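Local coordinates for protein DyP-type peroxidase (Pleurotus ostreatus PC15, PDB 6FSK) that uses a heme b cofactor for peroxidase chemistry and, as a fungal dye-decolorizing peroxidase, probably oxidises dyes and manganese(II), at residues A[7-12]-A[75-80]; A[20-25]-A[169-174]; A[26-31]-A[85-90]; A[238-243]-A[470-475]. The protein carries 1 engineered substitution. One frame throughout, in Å; residues are numbered along the deposited sequence.

Contact 1: A[7-12]-A[75-80]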
loop_
_atom_site.group_PDB
_atom_site.type_symbol
_atom_site.label_atom_id
_atom_site.label_comp_id
_atom_site.label_asym_id
_atom_site.label_seq_id
_atom_site.Cartn_x
_atom_site.Cartn_y
_atom_site.Cartn_z
ATOM N N ASN A 7 -3.364 18.033 -14.539
ATOM C CA ASN A 7 -4.124 16.995 -15.221
ATOM C C ASN A 7 -4.139 15.682 -14.398
ATOM O O ASN A 7 -4.848 14.781 -14.765
ATOM C CB ASN A 7 -3.609 16.677 -16.642
ATOM C CG ASN A 7 -4.610 15.968 -17.498
ATOM O OD1 ASN A 7 -5.812 16.253 -17.458
ATOM N ND2 ASN A 7 -4.127 14.983 -18.199
ATOM N N ILE A 8 -3.357 15.644 -13.331
ATOM C CA ILE A 8 -3.129 14.370 -12.547
ATOM C C ILE A 8 -3.846 14.491 -11.203
ATOM O O ILE A 8 -3.702 15.478 -10.458
ATOM C CB ILE A 8 -1.609 14.160 -12.335
ATOM C CG1 ILE A 8 -0.965 13.893 -13.693
ATOM C CG2 ILE A 8 -1.354 12.956 -11.440
ATOM C CD1 ILE A 8 0.514 14.249 -13.747
ATOM N N GLN A 9 -4.598 13.472 -10.836
ATOM C CA GLN A 9 -5.191 13.471 -9.545
ATOM C C GLN A 9 -4.171 13.448 -8.429
ATOM O O GLN A 9 -3.225 12.670 -8.442
ATOM C CB GLN A 9 -6.227 12.319 -9.406
ATOM C CG GLN A 9 -7.475 12.450 -10.277
ATOM C CD GLN A 9 -8.562 11.489 -9.828
ATOM O OE1 GLN A 9 -8.997 11.594 -8.671
ATOM N NE2 GLN A 9 -9.033 10.632 -10.711
ATOM N N GLY A 10 -4.448 14.291 -7.426
ATOM C CA GLY A 10 -3.465 14.675 -6.430
ATOM C C GLY A 10 -3.048 13.587 -5.435
ATOM O O GLY A 10 -1.983 13.654 -4.883
ATOM N N ASP A 11 -3.836 12.522 -5.325
ATOM C CA ASP A 11 -3.344 11.467 -4.452
ATOM C C ASP A 11 -2.231 10.678 -5.051
ATOM O O ASP A 11 -1.517 10.012 -4.260
ATOM C CB ASP A 11 -4.449 10.474 -4.079
ATOM C CG ASP A 11 -4.184 9.736 -2.735
ATOM O OD1 ASP A 11 -3.648 10.403 -1.795
ATOM O OD2 ASP A 11 -4.628 8.578 -2.628
ATOM N N ILE A 12 -2.036 10.709 -6.373
ATOM C CA ILE A 12 -1.089 9.847 -7.046
ATOM C C ILE A 12 0.325 10.445 -6.796
ATOM O O ILE A 12 1.180 9.787 -6.287
ATOM C CB ILE A 12 -1.394 9.700 -8.559
ATOM C CG1 ILE A 12 -2.794 9.193 -8.826
ATOM C CG2 ILE A 12 -0.368 8.856 -9.222
ATOM C CD1 ILE A 12 -3.285 9.460 -10.194
ATOM N N VAL A 75 -10.688 15.725 -2.574
ATOM C CA VAL A 75 -11.420 14.575 -3.112
ATOM C C VAL A 75 -10.776 14.049 -4.359
ATOM O O VAL A 75 -10.281 14.835 -5.226
ATOM C CB VAL A 75 -12.896 14.950 -3.425
ATOM C CG1 VAL A 75 -12.980 16.015 -4.449
ATOM C CG2 VAL A 75 -13.706 13.765 -3.903
ATOM N N ASN A 76 -10.747 12.737 -4.495
ATOM C CA ASN A 76 -10.283 12.054 -5.715
ATOM C C ASN A 76 -11.328 10.967 -6.051
ATOM O O ASN A 76 -12.270 10.663 -5.262
ATOM C CB ASN A 76 -8.908 11.360 -5.540
ATOM C CG ASN A 76 -7.700 12.235 -5.899
ATOM O OD1 ASN A 76 -6.617 11.675 -6.102
ATOM N ND2 ASN A 76 -7.862 13.570 -5.993
ATOM N N VAL A 77 -11.212 10.359 -7.230
ATOM C CA VAL A 77 -12.175 9.407 -7.748
ATOM C C VAL A 77 -11.484 8.317 -8.555
ATOM O O VAL A 77 -10.503 8.626 -9.276
ATOM C CB VAL A 77 -13.317 10.053 -8.610
ATOM C CG1 VAL A 77 -12.751 10.594 -9.950
ATOM C CG2 VAL A 77 -14.428 9.039 -8.887
ATOM N N SER A 78 -11.940 7.057 -8.511
ATOM C CA SER A 78 -11.277 5.991 -9.212
ATOM C C SER A 78 -12.316 4.960 -9.612
ATOM O O SER A 78 -13.333 4.844 -8.921
ATOM C CB SER A 78 -10.148 5.448 -8.324
ATOM O OG SER A 78 -9.129 4.755 -9.007
ATOM N N PHE A 79 -12.095 4.295 -10.724
ATOM C CA PHE A 79 -13.094 3.417 -11.302
ATOM C C PHE A 79 -12.585 2.030 -11.514
ATOM O O PHE A 79 -11.447 1.804 -12.024
ATOM C CB PHE A 79 -13.559 3.960 -12.688
ATOM C CG PHE A 79 -14.318 5.213 -12.603
ATOM C CD1 PHE A 79 -15.692 5.182 -12.413
ATOM C CD2 PHE A 79 -13.679 6.415 -12.633
ATOM C CE1 PHE A 79 -16.407 6.350 -12.268
ATOM C CE2 PHE A 79 -14.383 7.622 -12.518
ATOM C CZ PHE A 79 -15.762 7.565 -12.295
ATOM N N SER A 80 -13.430 1.026 -11.192
ATOM C CA SER A 80 -13.042 -0.332 -11.439
ATOM C C SER A 80 -13.318 -0.772 -12.864
ATOM O O SER A 80 -13.987 -0.092 -13.608
ATOM C CB SER A 80 -13.821 -1.280 -10.498
ATOM O OG SER A 80 -15.215 -1.301 -10.922
#

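Contact 2: A[20-25]-A[169-174]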
loop_
_atom_site.group_PDB
_atom_site.type_symbol
_atom_site.label_atom_id
_atom_site.label_comp_id
_atom_site.label_asym_id
_atom_site.label_seq_id
_atom_site.Cartn_x
_atom_site.Cartn_y
_atom_site.Cartn_z
ATOM N N THR A 20 -7.790 12.146 8.608
ATOM C CA THR A 20 -8.924 11.232 8.448
ATOM C C THR A 20 -9.299 11.168 6.981
ATOM O O THR A 20 -9.028 12.091 6.203
ATOM C CB THR A 20 -10.100 11.575 9.355
ATOM O OG1 THR A 20 -11.117 10.576 9.309
ATOM C CG2 THR A 20 -10.689 12.940 9.002
ATOM N N GLU A 21 -9.860 10.057 6.594
ATOM C CA GLU A 21 -10.204 9.811 5.189
ATOM C C GLU A 21 -11.380 8.877 5.103
ATOM O O GLU A 21 -11.374 7.831 5.745
ATOM C CB GLU A 21 -8.968 9.263 4.415
ATOM C CG GLU A 21 -9.134 9.169 2.921
ATOM C CD GLU A 21 -7.821 8.822 2.230
ATOM O OE1 GLU A 21 -7.024 8.128 2.856
ATOM O OE2 GLU A 21 -7.661 9.243 1.028
ATOM N N THR A 22 -12.349 9.192 4.237
ATOM C CA THR A 22 -13.431 8.300 3.927
ATOM C C THR A 22 -13.379 7.839 2.483
ATOM O O THR A 22 -13.272 8.648 1.559
ATOM C CB THR A 22 -14.764 8.941 4.254
ATOM O OG1 THR A 22 -14.824 9.143 5.676
ATOM C CG2 THR A 22 -15.910 8.072 3.817
ATOM N N TYR A 23 -13.528 6.514 2.308
ATOM C CA TYR A 23 -13.632 5.879 1.016
ATOM C C TYR A 23 -15.094 5.460 0.798
ATOM O O TYR A 23 -15.605 4.621 1.569
ATOM C CB TYR A 23 -12.695 4.712 0.824
ATOM C CG TYR A 23 -11.236 5.032 0.831
ATOM C CD1 TYR A 23 -10.530 5.110 2.008
ATOM C CD2 TYR A 23 -10.554 5.228 -0.401
ATOM C CE1 TYR A 23 -9.159 5.397 2.026
ATOM C CE2 TYR A 23 -9.213 5.551 -0.415
ATOM C CZ TYR A 23 -8.513 5.619 0.795
ATOM O OH TYR A 23 -7.126 5.917 0.718
ATOM N N PHE A 24 -15.738 6.088 -0.182
ATOM C CA PHE A 24 -17.131 5.855 -0.501
ATOM C C PHE A 24 -17.225 5.007 -1.787
ATOM O O PHE A 24 -16.934 5.463 -2.925
ATOM C CB PHE A 24 -17.851 7.191 -0.658
ATOM C CG PHE A 24 -19.296 7.110 -1.026
ATOM C CD1 PHE A 24 -20.217 6.925 0.025
ATOM C CD2 PHE A 24 -19.739 7.167 -2.363
ATOM C CE1 PHE A 24 -21.602 6.857 -0.282
ATOM C CE2 PHE A 24 -21.140 7.083 -2.670
ATOM C CZ PHE A 24 -22.016 6.923 -1.626
ATOM N N PHE A 25 -17.617 3.742 -1.630
ATOM C CA PHE A 25 -17.674 2.784 -2.730
ATOM C C PHE A 25 -19.094 2.727 -3.315
ATOM O O PHE A 25 -20.058 2.623 -2.570
ATOM C CB PHE A 25 -17.248 1.394 -2.274
ATOM C CG PHE A 25 -15.859 1.353 -1.705
ATOM C CD1 PHE A 25 -14.800 1.236 -2.566
ATOM C CD2 PHE A 25 -15.603 1.387 -0.359
ATOM C CE1 PHE A 25 -13.474 1.169 -2.075
ATOM C CE2 PHE A 25 -14.279 1.357 0.125
ATOM C CZ PHE A 25 -13.239 1.273 -0.738
ATOM N N VAL A 169 -22.384 1.259 -1.993
ATOM C CA VAL A 169 -22.136 -0.136 -1.687
ATOM C C VAL A 169 -21.782 -0.203 -0.188
ATOM O O VAL A 169 -22.316 -1.031 0.560
ATOM C CB VAL A 169 -21.062 -0.775 -2.603
ATOM C CG1 VAL A 169 -20.762 -2.183 -2.088
ATOM C CG2 VAL A 169 -21.593 -0.805 -4.059
ATOM N N THR A 170 -20.777 0.568 0.192
ATOM C CA THR A 170 -20.353 0.707 1.543
ATOM C C THR A 170 -19.400 1.856 1.645
ATOM O O THR A 170 -19.036 2.526 0.588
ATOM C CB THR A 170 -19.687 -0.569 2.141
ATOM O OG1 THR A 170 -19.618 -0.417 3.573
ATOM C CG2 THR A 170 -18.272 -0.745 1.538
ATOM N N HIS A 171 -19.006 2.226 2.861
ATOM C CA HIS A 171 -17.930 3.230 3.002
ATOM C C HIS A 171 -17.045 2.770 4.161
ATOM O O HIS A 171 -17.507 2.056 5.074
ATOM C CB HIS A 171 -18.405 4.696 3.176
ATOM C CG HIS A 171 -19.094 4.996 4.465
ATOM N ND1 HIS A 171 -20.454 4.854 4.651
ATOM C CD2 HIS A 171 -18.620 5.530 5.596
ATOM C CE1 HIS A 171 -20.761 5.237 5.877
ATOM N NE2 HIS A 171 -19.684 5.720 6.438
ATOM N N VAL A 172 -15.780 3.132 4.106
ATOM C CA VAL A 172 -14.844 2.899 5.185
ATOM C C VAL A 172 -14.137 4.183 5.600
ATOM O O VAL A 172 -13.970 5.093 4.783
ATOM C CB VAL A 172 -13.824 1.799 4.824
ATOM C CG1 VAL A 172 -14.451 0.479 4.477
ATOM C CG2 VAL A 172 -12.926 2.253 3.708
ATOM N N ARG A 173 -13.751 4.274 6.859
ATOM C CA ARG A 173 -13.081 5.453 7.356
ATOM C C ARG A 173 -11.729 5.082 7.941
ATOM O O ARG A 173 -11.628 4.123 8.719
ATOM C CB ARG A 173 -13.900 6.200 8.383
ATOM C CG ARG A 173 -13.379 7.617 8.674
ATOM C CD ARG A 173 -14.214 8.248 9.789
ATOM N NE ARG A 173 -13.826 7.698 11.065
ATOM C CZ ARG A 173 -14.521 7.772 12.201
ATOM N NH1 ARG A 173 -15.691 8.471 12.281
ATOM N NH2 ARG A 173 -14.005 7.291 13.287
ATOM N N GLY A 174 -10.747 5.882 7.665
ATOM C CA GLY A 174 -9.426 5.785 8.279
ATOM C C GLY A 174 -9.208 7.009 9.184
ATOM O O GLY A 174 -9.713 8.140 8.929
#

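Contact 3: A[26-31]-A[85-90]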
loop_
_atom_site.group_PDB
_atom_site.type_symbol
_atom_site.label_atom_id
_atom_site.label_comp_id
_atom_site.label_asym_id
_atom_site.label_seq_id
_atom_site.Cartn_x
_atom_site.Cartn_y
_atom_site.Cartn_z
ATOM N N PHE A 26 -19.203 2.883 -4.631
ATOM C CA PHE A 26 -20.498 3.070 -5.259
ATOM C C PHE A 26 -20.673 2.206 -6.466
ATOM O O PHE A 26 -19.705 1.666 -7.108
ATOM C CB PHE A 26 -20.698 4.547 -5.595
ATOM C CG PHE A 26 -19.784 5.054 -6.693
ATOM C CD1 PHE A 26 -20.140 4.999 -8.009
ATOM C CD2 PHE A 26 -18.602 5.666 -6.381
ATOM C CE1 PHE A 26 -19.305 5.497 -8.980
ATOM C CE2 PHE A 26 -17.759 6.145 -7.325
ATOM C CZ PHE A 26 -18.107 6.065 -8.633
ATOM N N ASP A 27 -21.958 2.054 -6.846
ATOM C CA ASP A 27 -22.383 1.505 -8.132
ATOM C C ASP A 27 -23.107 2.636 -8.875
ATOM O O ASP A 27 -23.674 3.545 -8.281
ATOM C CB ASP A 27 -23.329 0.373 -8.030
ATOM C CG ASP A 27 -22.738 -0.843 -7.502
ATOM O OD1 ASP A 27 -21.519 -1.147 -7.761
ATOM O OD2 ASP A 27 -23.495 -1.584 -6.769
ATOM N N VAL A 28 -22.906 2.638 -10.201
ATOM C CA VAL A 28 -23.600 3.536 -11.138
ATOM C C VAL A 28 -24.931 2.913 -11.433
ATOM O O VAL A 28 -24.979 1.791 -11.919
ATOM C CB VAL A 28 -22.803 3.708 -12.456
ATOM C CG1 VAL A 28 -23.601 4.651 -13.392
ATOM C CG2 VAL A 28 -21.450 4.371 -12.154
ATOM N N THR A 29 -26.019 3.653 -11.160
ATOM C CA THR A 29 -27.377 3.146 -11.409
ATOM C C THR A 29 -28.052 3.735 -12.681
ATOM O O THR A 29 -28.958 3.094 -13.224
ATOM C CB THR A 29 -28.297 3.325 -10.179
ATOM O OG1 THR A 29 -28.332 4.682 -9.796
ATOM C CG2 THR A 29 -27.784 2.516 -8.982
ATOM N N ASN A 30 -27.634 4.926 -13.127
ATOM C CA ASN A 30 -28.164 5.556 -14.333
ATOM C C ASN A 30 -26.917 6.199 -15.007
ATOM O O ASN A 30 -26.400 7.193 -14.531
ATOM C CB ASN A 30 -29.182 6.558 -13.864
ATOM C CG ASN A 30 -29.764 7.366 -14.980
ATOM O OD1 ASN A 30 -29.140 7.574 -16.071
ATOM N ND2 ASN A 30 -30.940 7.861 -14.709
ATOM N N VAL A 31 -26.477 5.565 -16.061
ATOM C CA VAL A 31 -25.215 5.911 -16.740
ATOM C C VAL A 31 -25.320 7.325 -17.269
ATOM O O VAL A 31 -24.439 8.156 -17.108
ATOM C CB VAL A 31 -24.929 4.961 -17.857
ATOM C CG1 VAL A 31 -23.794 5.465 -18.798
ATOM C CG2 VAL A 31 -24.700 3.533 -17.347
ATOM N N GLN A 85 -16.855 -0.869 -17.634
ATOM C CA GLN A 85 -17.825 -1.618 -18.460
ATOM C C GLN A 85 -19.246 -1.033 -18.331
ATOM O O GLN A 85 -19.982 -0.837 -19.361
ATOM C CB GLN A 85 -17.835 -3.051 -18.072
ATOM C CG GLN A 85 -16.521 -3.832 -18.348
ATOM C CD GLN A 85 -16.383 -4.397 -19.764
ATOM O OE1 GLN A 85 -15.705 -3.824 -20.645
ATOM N NE2 GLN A 85 -17.018 -5.537 -19.983
ATOM N N LYS A 86 -19.682 -0.729 -17.120
ATOM C CA LYS A 86 -21.053 -0.221 -16.941
ATOM C C LYS A 86 -21.192 1.082 -17.691
ATOM O O LYS A 86 -22.253 1.369 -18.270
ATOM C CB LYS A 86 -21.335 0.013 -15.445
ATOM C CG LYS A 86 -22.649 0.681 -15.116
ATOM C CD LYS A 86 -23.811 -0.284 -15.391
ATOM C CE LYS A 86 -25.129 0.401 -15.038
ATOM N NZ LYS A 86 -26.197 -0.622 -15.264
ATOM N N LEU A 87 -20.159 1.901 -17.744
ATOM C CA LEU A 87 -20.196 3.195 -18.363
ATOM C C LEU A 87 -20.001 3.116 -19.938
ATOM O O LEU A 87 -19.997 4.144 -20.554
ATOM C CB LEU A 87 -19.133 4.134 -17.747
ATOM C CG LEU A 87 -19.325 4.545 -16.280
ATOM C CD1 LEU A 87 -18.134 5.270 -15.691
ATOM C CD2 LEU A 87 -20.546 5.422 -16.115
ATOM N N GLY A 88 -19.765 1.960 -20.475
ATOM C CA GLY A 88 -19.476 1.775 -21.903
ATOM C C GLY A 88 -18.094 2.203 -22.326
ATOM O O GLY A 88 -17.861 2.462 -23.489
ATOM N N ILE A 89 -17.144 2.249 -21.388
ATOM C CA ILE A 89 -15.762 2.565 -21.704
ATOM C C ILE A 89 -15.072 1.230 -21.779
ATOM O O ILE A 89 -14.739 0.596 -20.754
ATOM C CB ILE A 89 -15.165 3.487 -20.633
ATOM C CG1 ILE A 89 -15.920 4.797 -20.558
ATOM C CG2 ILE A 89 -13.684 3.771 -20.905
ATOM C CD1 ILE A 89 -15.742 5.600 -19.261
ATOM N N THR A 90 -14.854 0.741 -22.978
ATOM C CA THR A 90 -14.462 -0.657 -23.160
ATOM C C THR A 90 -13.026 -0.874 -23.629
ATOM O O THR A 90 -12.653 -2.013 -23.821
ATOM C CB THR A 90 -15.415 -1.348 -24.177
ATOM O OG1 THR A 90 -15.322 -0.652 -25.419
ATOM C CG2 THR A 90 -16.835 -1.252 -23.689
#

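Contact 4: A[238-243]-A[470-475]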
loop_
_atom_site.group_PDB
_atom_site.type_symbol
_atom_site.label_atom_id
_atom_site.label_comp_id
_atom_site.label_asym_id
_atom_site.label_seq_id
_atom_site.Cartn_x
_atom_site.Cartn_y
_atom_site.Cartn_z
ATOM N N SER A 238 -3.600 6.395 -13.081
ATOM C CA SER A 238 -2.775 5.407 -12.366
ATOM C C SER A 238 -3.739 4.355 -11.773
ATOM O O SER A 238 -4.881 4.666 -11.489
ATOM C CB SER A 238 -2.004 6.113 -11.286
ATOM O OG SER A 238 -1.075 5.212 -10.632
ATOM N N PHE A 239 -3.242 3.168 -11.548
ATOM C CA PHE A 239 -3.987 2.064 -10.929
ATOM C C PHE A 239 -3.868 2.177 -9.431
ATOM O O PHE A 239 -2.777 2.214 -8.853
ATOM C CB PHE A 239 -3.518 0.703 -11.383
ATOM C CG PHE A 239 -3.763 0.394 -12.833
ATOM C CD1 PHE A 239 -4.960 -0.121 -13.222
ATOM C CD2 PHE A 239 -2.824 0.659 -13.823
ATOM C CE1 PHE A 239 -5.246 -0.388 -14.515
ATOM C CE2 PHE A 239 -3.125 0.440 -15.149
ATOM C CZ PHE A 239 -4.321 -0.156 -15.485
ATOM N N LEU A 240 -5.042 2.258 -8.804
ATOM C CA LEU A 240 -5.232 2.340 -7.358
ATOM C C LEU A 240 -5.610 0.937 -6.882
ATOM O O LEU A 240 -6.739 0.459 -7.175
ATOM C CB LEU A 240 -6.372 3.301 -7.050
ATOM C CG LEU A 240 -6.570 3.751 -5.628
ATOM C CD1 LEU A 240 -7.540 4.912 -5.516
ATOM C CD2 LEU A 240 -7.017 2.625 -4.704
ATOM N N THR A 241 -4.755 0.301 -6.105
ATOM C CA THR A 241 -5.105 -0.948 -5.375
ATOM C C THR A 241 -5.558 -0.592 -3.987
ATOM O O THR A 241 -4.835 0.061 -3.246
ATOM C CB THR A 241 -3.891 -1.892 -5.337
ATOM O OG1 THR A 241 -3.592 -2.352 -6.653
ATOM C CG2 THR A 241 -4.244 -3.104 -4.438
ATOM N N PHE A 242 -6.778 -1.063 -3.614
ATOM C CA PHE A 242 -7.305 -0.937 -2.242
ATOM C C PHE A 242 -7.370 -2.285 -1.576
ATOM O O PHE A 242 -7.877 -3.221 -2.196
ATOM C CB PHE A 242 -8.691 -0.321 -2.237
ATOM C CG PHE A 242 -9.333 -0.328 -0.888
ATOM C CD1 PHE A 242 -8.878 0.468 0.143
ATOM C CD2 PHE A 242 -10.417 -1.147 -0.650
ATOM C CE1 PHE A 242 -9.545 0.462 1.389
ATOM C CE2 PHE A 242 -11.018 -1.168 0.604
ATOM C CZ PHE A 242 -10.527 -0.435 1.594
ATOM N N ARG A 243 -6.840 -2.384 -0.351
ATOM C CA ARG A 243 -6.914 -3.611 0.480
ATOM C C ARG A 243 -7.344 -3.239 1.859
ATOM O O ARG A 243 -6.746 -2.388 2.512
ATOM C CB ARG A 243 -5.578 -4.359 0.534
ATOM C CG ARG A 243 -5.081 -4.781 -0.854
ATOM C CD ARG A 243 -5.609 -6.144 -1.257
ATOM N NE ARG A 243 -5.073 -7.298 -0.548
ATOM C CZ ARG A 243 -5.652 -8.484 -0.449
ATOM N NH1 ARG A 243 -6.877 -8.690 -0.891
ATOM N NH2 ARG A 243 -4.999 -9.430 0.199
ATOM N N PHE A 470 -8.783 -0.277 -8.976
ATOM C CA PHE A 470 -9.389 0.850 -9.629
ATOM C C PHE A 470 -8.353 1.580 -10.508
ATOM O O PHE A 470 -7.157 1.333 -10.388
ATOM C CB PHE A 470 -9.923 1.883 -8.627
ATOM C CG PHE A 470 -10.934 1.356 -7.617
ATOM C CD1 PHE A 470 -12.268 1.348 -7.846
ATOM C CD2 PHE A 470 -10.498 0.820 -6.473
ATOM C CE1 PHE A 470 -13.152 0.883 -6.896
ATOM C CE2 PHE A 470 -11.376 0.383 -5.492
ATOM C CZ PHE A 470 -12.684 0.402 -5.717
ATOM N N PHE A 471 -8.861 2.400 -11.412
ATOM C CA PHE A 471 -8.051 3.300 -12.243
ATOM C C PHE A 471 -8.488 4.720 -12.004
ATOM O O PHE A 471 -9.689 5.015 -12.161
ATOM C CB PHE A 471 -8.129 2.861 -13.711
ATOM C CG PHE A 471 -7.223 3.652 -14.610
ATOM C CD1 PHE A 471 -5.873 3.297 -14.652
ATOM C CD2 PHE A 471 -7.674 4.664 -15.402
ATOM C CE1 PHE A 471 -4.958 4.005 -15.464
ATOM C CE2 PHE A 471 -6.757 5.325 -16.265
ATOM C CZ PHE A 471 -5.446 4.997 -16.290
ATOM N N SER A 472 -7.549 5.570 -11.597
ATOM C CA SER A 472 -7.774 6.967 -11.328
ATOM C C SER A 472 -7.472 7.808 -12.593
ATOM O O SER A 472 -6.303 7.952 -12.901
ATOM C CB SER A 472 -6.830 7.403 -10.229
ATOM O OG SER A 472 -7.245 6.840 -8.952
ATOM N N PRO A 473 -8.510 8.247 -13.309
ATOM C CA PRO A 473 -8.197 8.843 -14.578
ATOM C C PRO A 473 -7.699 10.261 -14.390
ATOM O O PRO A 473 -7.855 10.929 -13.354
ATOM C CB PRO A 473 -9.568 8.800 -15.342
ATOM C CG PRO A 473 -10.428 7.842 -14.518
ATOM C CD PRO A 473 -9.968 8.067 -13.124
ATOM N N SER A 474 -7.131 10.808 -15.478
ATOM C CA SER A 474 -6.749 12.205 -15.483
ATOM C C SER A 474 -7.954 13.119 -15.560
ATOM O O SER A 474 -9.040 12.660 -15.878
ATOM C CB SER A 474 -5.867 12.431 -16.762
ATOM O OG SER A 474 -6.731 12.504 -17.925
ATOM N N ILE A 475 -7.737 14.401 -15.291
ATOM C CA ILE A 475 -8.824 15.366 -15.347
ATOM C C ILE A 475 -9.383 15.437 -16.779
ATOM O O ILE A 475 -10.598 15.360 -16.951
ATOM C CB ILE A 475 -8.400 16.721 -14.825
ATOM C CG1 ILE A 475 -7.850 16.667 -13.353
ATOM C CG2 ILE A 475 -9.540 17.720 -14.988
ATOM C CD1 ILE A 475 -8.891 16.122 -12.392
#

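Contact 1: A[7-12]-A[75-80]
Gln9 and Asn76 mark the nearest backbone approach of loop 7-12 to strand 75-80, with 6.5 Å between their CA atoms, and two side-chain amides bridge that gap. Gln9 sets CG anti to its carbonyl carbon (chi1 -67°) and runs extended beyond it, which carries its carboxamide as far as the backbone of Val77. There Gln9 OE1 accepts from Val77 N at 2.9 Å, in the carbonyl plane and on a lone pair, while Gln9 NE2 donates to Val77 O, also at 2.9 Å. This double grip fixes the rotation of the buried amide, and NE2 serves Pro473 O as well. Asn76 slides past Gln9 in the opposite direction, the two amide planes 67° apart. Its OD1 takes the N-H of Asp11 at 3.0 Å, the donor tilted from the carbonyl plane; its ND2 bonds Val75 O and Lys46 O. Asp11 takes part through its backbone, while its carboxylate bonds Tyr385 and the N-H of Leu16. An alanine in place of Gln9 would probably leave Val77 N and O without their mates and open a gap between loop and strand. Glutamine suits this place because its amide can pair with Val77 as a peptide of a neighbouring strand would, close to where strand 462-472 ends, in the ferredoxin-like sheet of the DyP fold.

Contact 2: A[20-25]-A[169-174]
Phe25 and Val172 meet across strands 20-25 and 169-174, with Val172 CG2 3.9 Å from Phe25 CE2 at the edge of the ring. The same methyl lies 3.8 Å from Tyr23 CB, so one methyl touches both aromatic residues; with CG1 anti to the carbonyl carbon (chi1 -58°), CG2 is left between the backbone N and the carbonyl carbon, the crowded position. Thr170 runs alongside Phe25, pointing the same way, and its CG2 comes to 3.9 Å from Phe25 CD2. On the other face Thr22 touches the aliphatic CG of Arg173 through OG1, 3.7 Å away, and its CG2 approaches the ring of His171. Threonine and valine, branched at CB, suit extended strands, and here their branches reach the neighbouring side chains.

Behind the side chains stands an antiparallel ladder. Tyr23 and Val172 form a hydrogen-bonded pair, Tyr23 N to Val172 O being 2.9 Å, and Glu21 pairs likewise with Gly174; Thr22 with Arg173 and Phe24 with His171 are non-hydrogen-bonded pairs. At the far end Val169 and Thr170 both face Phe25, a classic beta bulge: Val169 N reaches Phe25 O at 2.8 Å while Phe25 N bonds Thr170 O. Polar ends find partners outside the two segments: Glu21 and Arg173 in salt bridges with Lys18 and Asp175, His171 in a hydrogen bond with Glu168.

Strand 166-175 is outermost in the sheet of this chain, and strand 20-28 lies between it and strand 134-140. Helix 144-156 packs on Thr22 and Phe24, whereas Tyr23 and Val172 touch Leu381 of strand 379-386.

Contact 3: A[26-31]-A[85-90]
Val28 and Leu87 cross at about a right angle, with Leu87 CD2 resting 4.2 Å from both Val28 CG1 and Val28 CG2. Val28 holds CG1 anti to its backbone N (chi1 179°), which presents its two methyls together as a shallow fork for that single branch. A third methyl, Val31 CG1, also lies 4.2 Å from Leu87 CD2, so this leucine methyl touches both valines. Lys86 behaves differently. It starts with CG anti to the backbone N, bends at its second torsion (chi2 71°), then runs straight, and this single bend lays the aliphatic part along the valines: CG is 4.0 Å from Val28 CB, and CE is 3.4 Å from Val28 O. Val31 CG2 lies 3.4 Å from Lys86 O. A long side chain suits this exposed place, where its methylenes can cover valines while its amino group can remain near solvent. Gly88 follows with positive phi in a Schellman motif that ends helix 81-86 just beyond the contact. Asn30 caps the start of helix 31-41 through the N-H of Gln33. Phe34 of that helix packs on both Val28 and Leu87, and Phe79 of strand 74-80 closes on Leu87, so that the end of strand 20-28 is fastened to the end of helix 81-86.

Contact 4: A[238-243]-A[470-475]
Phe239 and Phe471 form the aromatic part of the contact, an edge-to-face pair with ring planes 62° apart and centroids at 4.9 Å. Phe471 CD1 stands 3.6 Å above the plane of the Phe239 ring, over its centre. Different first torsions bring this about: Phe471 holds CG anti to its backbone N (chi1 -175°), while Phe239 holds CG anti to its carbonyl carbon. Phe98 meets Phe239 in a second edge-to-face pair. An alanine in place of Phe239 would probably leave the edge of Phe471 without the ring face it points at, and its ring less firmly held.

The backbone bonds are those of an antiparallel pair of strands. Ser238 and Ser472 exchange two, the shorter being Ser472 N to Ser238 O at 2.8 Å; Leu240 and Phe470 exchange two more, both 2.8 Å between N and O. The short strand segments run at 137°, a marked twist.

Apolar contacts occupy the other face. Leu240 CB lies 4.1 Å from Phe470 CB, and Phe242 CB comes to 4.3 Å from Phe470 CE2 at the edge of the ring.

The polar side chains are small and engaged outside the pair: Ser472 OG bonds Ser78 OG of the next strand, and Ser238 OG bonds Ile217 O. Serine fits because a buried hydroxyl can be satisfied by a close neighbour without demanding space. The chemistry thus implies a buried, largely apolar interface, with backbone hydrogen bonds setting the register, the Phe239-Phe471 pair on one face, Leu240, Phe470 and the two serines on the other, and no charged group taking part.

Contacts 1 and 4 are wholly buried; contact 2 is mostly buried but has an exposed side at His171 and Arg173; contact 3 sits farther out and only partly buried. All four reach one antiparallel sheet. Contacts 2 and 4 are strand pairings, joined through the rings of Phe25, Phe242 and Phe470; contact 1 attaches a loop to the sheet by side-chain amides. Contacts 1 and 4 are closest, their centres about 6 Å apart, because strands 74-80 and 462-472 are neighbours. Contact 3 shares strand 20-28 with contact 2 and meets contact 1 at Phe79. Chemistry follows place: rings and serines in contact 4, amides in contact 1, aromatic and aliphatic groups on the Tyr23 face of contact 2, aliphatic groups and a surface lysine in contact 3.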